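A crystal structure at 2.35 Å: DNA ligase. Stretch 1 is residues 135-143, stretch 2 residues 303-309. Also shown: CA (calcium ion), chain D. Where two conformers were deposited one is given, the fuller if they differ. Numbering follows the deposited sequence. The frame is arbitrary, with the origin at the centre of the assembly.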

# COMPACT_ATOMS: atom_id res chain seq x y z
N GLY A 135 22.70 11.71 11.12
CA GLY A 135 23.57 10.93 12.02
C GLY A 135 22.84 9.82 12.76
O GLY A 135 21.63 9.77 12.82
N PRO A 136 23.60 8.92 13.37
CA PRO A 136 22.94 7.77 13.94
C PRO A 136 22.27 8.09 15.28
O PRO A 136 21.39 7.35 15.71
CB PRO A 136 24.08 6.80 14.16
CG PRO A 136 25.28 7.70 14.43
CD PRO A 136 25.06 8.89 13.55
N GLU A 137 22.67 9.17 15.93
CA GLU A 137 22.05 9.50 17.19
C GLU A 137 21.15 10.75 17.12
O GLU A 137 21.38 11.73 17.81
CB GLU A 137 23.15 9.66 18.23
CG GLU A 137 24.01 8.43 18.35
CD GLU A 137 25.21 8.65 19.24
OE1 GLU A 137 25.29 9.65 19.99
OE2 GLU A 137 26.11 7.81 19.17
N ASN A 138 20.12 10.68 16.29
CA ASN A 138 19.10 11.69 16.21
C ASN A 138 17.74 11.08 16.53
O ASN A 138 17.59 9.89 16.52
CB ASN A 138 19.09 12.38 14.84
CG ASN A 138 18.31 11.63 13.79
OD1 ASN A 138 17.10 11.78 13.66
ND2 ASN A 138 19.02 10.83 13.01
N PRO A 139 16.74 11.91 16.87
CA PRO A 139 15.51 11.33 17.39
C PRO A 139 14.45 11.18 16.36
O PRO A 139 13.39 10.72 16.69
CB PRO A 139 15.06 12.35 18.43
CG PRO A 139 15.74 13.68 17.99
CD PRO A 139 16.67 13.38 16.87
N TYR A 140 14.71 11.52 15.11
CA TYR A 140 13.67 11.46 14.09
C TYR A 140 13.77 10.27 13.10
O TYR A 140 12.77 9.82 12.58
CB TYR A 140 13.70 12.75 13.30
CG TYR A 140 13.27 13.94 14.09
CD1 TYR A 140 11.98 14.06 14.51
CD2 TYR A 140 14.18 14.93 14.46
CE1 TYR A 140 11.58 15.16 15.23
CE2 TYR A 140 13.80 16.01 15.18
CZ TYR A 140 12.48 16.13 15.57
OH TYR A 140 12.07 17.22 16.29
N ILE A 141 14.98 9.77 12.87
CA ILE A 141 15.30 8.92 11.74
C ILE A 141 16.32 7.90 12.26
O ILE A 141 17.36 8.26 12.82
CB ILE A 141 15.93 9.81 10.62
CG1 ILE A 141 14.86 10.77 10.06
CG2 ILE A 141 16.53 9.02 9.48
CD1 ILE A 141 13.66 10.07 9.44
N GLU A 142 15.97 6.63 12.16
CA GLU A 142 16.82 5.51 12.54
C GLU A 142 18.08 5.49 11.68
O GLU A 142 19.19 5.31 12.16
CB GLU A 142 15.98 4.26 12.28
CG GLU A 142 16.66 2.93 12.44
CD GLU A 142 15.82 1.84 11.80
OE1 GLU A 142 14.61 2.12 11.52
OE2 GLU A 142 16.36 0.73 11.57
N GLU A 143 17.87 5.69 10.37
CA GLU A 143 18.97 5.65 9.37
C GLU A 143 19.98 6.79 9.52
O GLU A 143 19.63 7.89 9.96
CB GLU A 143 18.42 5.72 7.91
CG GLU A 143 17.70 4.46 7.36
CD GLU A 143 17.33 4.58 5.85
OE1 GLU A 143 16.40 5.35 5.49
OE2 GLU A 143 17.98 3.88 5.00
N TYR A 303 8.93 -2.11 18.39
CA TYR A 303 9.36 -0.76 18.66
C TYR A 303 10.73 -0.45 18.02
O TYR A 303 11.50 -1.39 17.73
CB TYR A 303 9.41 -0.55 20.19
CG TYR A 303 10.45 -1.38 20.92
CD1 TYR A 303 10.13 -2.59 21.50
CD2 TYR A 303 11.77 -0.92 21.05
CE1 TYR A 303 11.09 -3.36 22.16
CE2 TYR A 303 12.73 -1.70 21.73
CZ TYR A 303 12.36 -2.90 22.27
OH TYR A 303 13.27 -3.66 22.95
N LYS A 304 11.01 0.83 17.80
CA LYS A 304 12.35 1.31 17.38
C LYS A 304 12.98 2.08 18.52
O LYS A 304 12.31 2.87 19.14
CB LYS A 304 12.27 2.25 16.18
CG LYS A 304 11.77 1.63 14.89
CD LYS A 304 12.28 2.41 13.66
CE LYS A 304 11.33 2.39 12.48
NZ LYS A 304 12.00 2.94 11.34
N THR A 305 14.26 1.88 18.80
CA THR A 305 14.92 2.63 19.87
C THR A 305 15.70 3.77 19.24
O THR A 305 16.33 3.58 18.22
CB THR A 305 15.85 1.72 20.78
OG1 THR A 305 15.03 0.81 21.56
CG2 THR A 305 16.70 2.56 21.76
N PHE A 306 15.64 4.95 19.84
CA PHE A 306 16.38 6.15 19.41
C PHE A 306 17.28 6.63 20.50
O PHE A 306 16.92 6.48 21.67
CB PHE A 306 15.41 7.27 19.08
CG PHE A 306 14.61 6.97 17.88
CD1 PHE A 306 13.54 6.12 17.94
CD2 PHE A 306 14.95 7.50 16.67
CE1 PHE A 306 12.82 5.82 16.81
CE2 PHE A 306 14.21 7.22 15.55
CZ PHE A 306 13.17 6.37 15.62
N THR A 307 18.45 7.17 20.15
CA THR A 307 19.36 7.70 21.18
C THR A 307 19.95 9.04 20.77
O THR A 307 20.37 9.22 19.66
CB THR A 307 20.49 6.69 21.56
OG1 THR A 307 21.31 7.26 22.61
CG2 THR A 307 21.38 6.36 20.38
N CYS A 308 19.97 10.00 21.67
CA CYS A 308 20.49 11.33 21.31
C CYS A 308 20.91 12.10 22.55
O CYS A 308 20.61 11.69 23.67
CB CYS A 308 19.46 12.08 20.47
SG CYS A 308 17.86 12.29 21.32
N LYS A 309 21.67 13.19 22.34
CA LYS A 309 22.39 13.95 23.41
C LYS A 309 21.93 15.40 23.54
O LYS A 309 21.77 16.07 22.53
CB LYS A 309 23.84 14.08 22.99
CG LYS A 309 24.80 13.28 23.71
CD LYS A 309 26.11 13.28 22.89
CE LYS A 309 27.04 14.43 23.27
NZ LYS A 309 28.33 14.46 22.52
CA CA D . 16.79 6.34 3.18
O HOH W 1 18.65 7.37 17.18
O HOH W 2 22.62 13.16 19.61
O HOH W 3 15.59 7.35 1.58
O HOH W 4 15.25 7.83 4.15

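The one direct hydrogen bond between the two stretches is also a salt bridge: Lys304 NZ donates to Glu142 OE1 at 2.7 Å. Glu142 is exposed and Lys304 partly so, and both side chains reach out to meet. The CA-to-CB bond of Lys304 points toward the loop, whereas that of Glu142 points sideways, and its t, t side chain carries the carboxylate to the ammonium group. Glu142 was deposited in two conformers, and the one described here makes this bridge. Lys304 NZ is further hydrogen-bonded elsewhere in the structure.

The remaining polar links between the stretches run through water. Stretch 2 is a strand and stretch 1 has no regular secondary structure, and the two backbones come near each other without bonding directly. Water 1 accepts from Thr307 N at 3.0 Å and donates to Pro136 O at 3.1 Å and to Asn138 O at 2.8 Å, so a single molecule joins one strand amide to two loop carbonyls. Water 2 makes a simpler bridge two residues along the strand, accepting from Lys309 N at 2.9 Å and donating to Glu137 O at 2.6 Å. Between these bridges the main chains approach closely: Glu137 CA lies 3.0 Å from Thr307 O, and Glu137 O is 3.3 Å from Thr307 O. The latter two atoms are both acceptors, so their proximity is not a hydrogen bond.

The loop surface that meets the strand is braced from within by Asn138, whose CA-to-CB bond points away from stretch 2. Its ND2 donates to Gly135 O at 2.8 Å, while its OD1 accepts from Tyr140 N at 2.8 Å and, weakly, from Ile141 N at 3.0 Å. One amide group thus ties together main-chain atoms before and after it in the loop. Gly135 itself has phi/psi of 148/167°, at which a CB would be jammed against the carbonyl oxygen of the preceding residue.

Phe306 has the largest area covered by the opposing stretch; its CA-to-CB bond points toward the loop, and the ring of this buried residue packs against a run of loop backbone. Asn138 O sits at the ring edge, 3.6 Å from Phe306 CD2, and Ile141 N is also near the ring plane, 3.8 Å from Phe306 CE2. Pro139 O, 3.6 Å from Phe306 CD2, and Glu142 N, 3.9 Å from Phe306 CE2, approach obliquely. The ring therefore packs largely against main-chain atoms, while the CA-to-CB bonds of Tyr140 and Ile141 point away from the strand.

Farther along the strand, Cys308 packs against the loop through both side-chain atoms. Its CB lies 3.3 Å from Glu137 O, and its SG makes an apolar contact with Pro139 CB at 4.0 Å, although the CA-to-CB bond of Pro139 points away overall. Glu137 contributes aliphatic packing as well, with its CG 3.9 Å from Thr307 CG2. Altogether the contact buries 448 Å², counting both sides.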